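Long-range contact in conserved hypothetical exported protein (Bacteroides fragilis, PDB 4JJA), which is of unproven function but probably acts as an exported peptidoglycan beta-N-acetylmuramidase: residues K225-L229 with L292-W298. Residues are numbered along the deposited sequence; the frame is centred on the assembly and turned at random. Where two conformers were deposited one is given.
Sequences KAIYL and LSDEEIW
Two near-parallel helices, their short segments at 12° with axes 10.1 Å apart, illustrate how a lysine of one helix can bind the capped start of another, here in the C-terminal region of a NamZ-family protein. L292 and S293 are extended, and the helix opens at D294 with a capping box: S293 OG, chi1 p, accepts from E296 N (3.0 Å), while E296 OE2 accepts from S293 N (3.1 Å). In register, the CA of K225 lies nearest that of D294 (6.7 Å), and that of Y228 nearest that of I297 (6.8 Å). Y228, chi1 m, is the most covered residue; its CB lies 3.7 Å from CG2 of I297, and the five-membered ring of W298 stands edge-on to its face in a T-shaped pair (centroids 4.4 Å, planes 87°). I297 CD1 packs against L229 CG at 3.9 Å and K225 CD at 3.5 Å. R212 also pairs with D294, through OD2. K225, chi1 t and then p, p, t, puts NZ 2.9 Å from D294 OD1, a salt bridge. K225 NZ also donates to L292 O at 2.7 Å.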
loop_
_atom_site.group_PDB
_atom_site.type_symbol
_atom_site.label_atom_id
_atom_site.label_comp_id
_atom_site.label_asym_id
_atom_site.label_seq_id
_atom_site.Cartn_x
_atom_site.Cartn_y
_atom_site.Cartn_z
ATOM N N LYS A 225 -4.757 11.911 7.264
ATOM C CA LYS A 225 -6.174 11.711 7.256
ATOM C C LYS A 225 -6.576 10.815 6.071
ATOM O O LYS A 225 -7.347 9.857 6.217
ATOM C CB LYS A 225 -6.936 13.042 7.186
ATOM C CG LYS A 225 -8.339 12.984 7.689
ATOM C CD LYS A 225 -8.380 12.967 9.234
ATOM C CE LYS A 225 -8.051 14.299 9.877
ATOM N NZ LYS A 225 -7.875 14.027 11.317
ATOM N N ALA A 226 -6.027 11.133 4.904
ATOM C CA ALA A 226 -6.308 10.360 3.694
ATOM C C ALA A 226 -5.816 8.928 3.904
ATOM O O ALA A 226 -6.474 7.980 3.530
ATOM C CB ALA A 226 -5.595 11.001 2.507
ATOM N N ILE A 227 -4.625 8.756 4.476
ATOM C CA ILE A 227 -4.020 7.415 4.688
ATOM C C ILE A 227 -4.869 6.607 5.648
ATOM O O ILE A 227 -5.023 5.405 5.479
ATOM C CB ILE A 227 -2.542 7.553 5.108
ATOM C CG1 ILE A 227 -1.754 8.049 3.884
ATOM C CG2 ILE A 227 -1.980 6.211 5.665
ATOM C CD1 ILE A 227 -0.373 8.474 4.139
ATOM N N TYR A 228 -5.381 7.236 6.695
ATOM C CA TYR A 228 -6.214 6.517 7.629
ATOM C C TYR A 228 -7.598 6.176 7.106
ATOM O O TYR A 228 -8.177 5.159 7.471
ATOM C CB TYR A 228 -6.327 7.261 8.958
ATOM C CG TYR A 228 -5.013 7.426 9.706
ATOM C CD1 TYR A 228 -4.118 6.354 9.857
ATOM C CD2 TYR A 228 -4.704 8.591 10.357
ATOM C CE1 TYR A 228 -2.942 6.464 10.572
ATOM C CE2 TYR A 228 -3.525 8.727 11.096
ATOM C CZ TYR A 228 -2.634 7.688 11.216
ATOM O OH TYR A 228 -1.485 7.824 11.945
ATOM N N LEU A 229 -8.152 7.050 6.273
ATOM C CA LEU A 229 -9.447 6.812 5.632
ATOM C C LEU A 229 -9.400 5.889 4.420
ATOM O O LEU A 229 -10.397 5.286 4.062
ATOM C CB LEU A 229 -10.095 8.162 5.248
ATOM C CG LEU A 229 -10.712 8.944 6.408
ATOM C CD1 LEU A 229 -11.048 10.363 5.949
ATOM C CD2 LEU A 229 -11.935 8.225 6.933
ATOM N N LEU A 292 -12.909 14.606 10.715
ATOM C CA LEU A 292 -12.896 13.504 11.673
ATOM C C LEU A 292 -11.526 13.526 12.362
ATOM O O LEU A 292 -10.494 13.794 11.725
ATOM C CB LEU A 292 -13.076 12.155 10.997
ATOM C CG LEU A 292 -14.448 11.844 10.442
ATOM C CD1 LEU A 292 -14.393 10.484 9.714
ATOM C CD2 LEU A 292 -15.550 11.817 11.499
ATOM N N SER A 293 -11.522 13.278 13.663
ATOM C CA SER A 293 -10.259 13.086 14.327
ATOM C C SER A 293 -9.590 11.799 13.899
ATOM O O SER A 293 -10.246 10.832 13.517
ATOM C CB SER A 293 -10.432 13.042 15.848
ATOM O OG SER A 293 -11.174 11.910 16.295
ATOM N N ASP A 294 -8.264 11.828 13.931
ATOM C CA ASP A 294 -7.511 10.576 13.722
ATOM C C ASP A 294 -8.055 9.478 14.651
ATOM O O ASP A 294 -8.299 8.331 14.211
ATOM C CB ASP A 294 -6.013 10.786 13.972
ATOM C CG ASP A 294 -5.287 11.620 12.902
ATOM O OD1 ASP A 294 -5.843 12.016 11.862
ATOM O OD2 ASP A 294 -4.061 11.934 13.134
ATOM N N GLU A 295 -8.268 9.768 15.949
ATOM C CA GLU A 295 -8.789 8.765 16.920
ATOM C C GLU A 295 -10.097 8.109 16.551
ATOM O O GLU A 295 -10.269 6.905 16.686
ATOM C CB GLU A 295 -8.977 9.345 18.350
ATOM C CG GLU A 295 -7.672 9.524 19.118
ATOM C CD GLU A 295 -7.106 10.916 18.907
ATOM O OE1 GLU A 295 -7.625 11.645 18.020
ATOM O OE2 GLU A 295 -6.161 11.286 19.613
ATOM N N GLU A 296 -11.047 8.901 16.079
ATOM C CA GLU A 296 -12.330 8.294 15.719
ATOM C C GLU A 296 -12.227 7.433 14.435
ATOM O O GLU A 296 -12.909 6.411 14.360
ATOM C CB GLU A 296 -13.468 9.257 15.624
ATOM C CG GLU A 296 -13.478 10.201 14.529
ATOM C CD GLU A 296 -14.616 11.231 14.742
ATOM O OE1 GLU A 296 -15.785 10.750 14.859
ATOM O OE2 GLU A 296 -14.316 12.475 14.822
ATOM N N ILE A 297 -11.297 7.775 13.542
ATOM C CA ILE A 297 -11.040 6.917 12.339
ATOM C C ILE A 297 -10.460 5.587 12.874
ATOM O O ILE A 297 -10.882 4.498 12.455
ATOM C CB ILE A 297 -10.166 7.640 11.338
ATOM C CG1 ILE A 297 -10.858 8.925 10.808
ATOM C CG2 ILE A 297 -9.760 6.682 10.221
ATOM C CD1 ILE A 297 -9.984 9.918 10.069
ATOM N N TRP A 298 -9.473 5.659 13.782
ATOM C CA TRP A 298 -8.826 4.433 14.314
ATOM C C TRP A 298 -9.820 3.543 15.016
ATOM O O TRP A 298 -9.773 2.327 14.912
ATOM C CB TRP A 298 -7.657 4.779 15.266
ATOM C CG TRP A 298 -6.612 5.646 14.667
ATOM C CD1 TRP A 298 -6.314 5.811 13.348
ATOM C CD2 TRP A 298 -5.741 6.509 15.390
ATOM N NE1 TRP A 298 -5.322 6.732 13.214
ATOM C CE2 TRP A 298 -4.922 7.156 14.455
ATOM C CE3 TRP A 298 -5.518 6.728 16.761
ATOM C CZ2 TRP A 298 -3.932 8.059 14.816
ATOM C CZ3 TRP A 298 -4.554 7.663 17.113
ATOM C CH2 TRP A 298 -3.766 8.312 16.152
#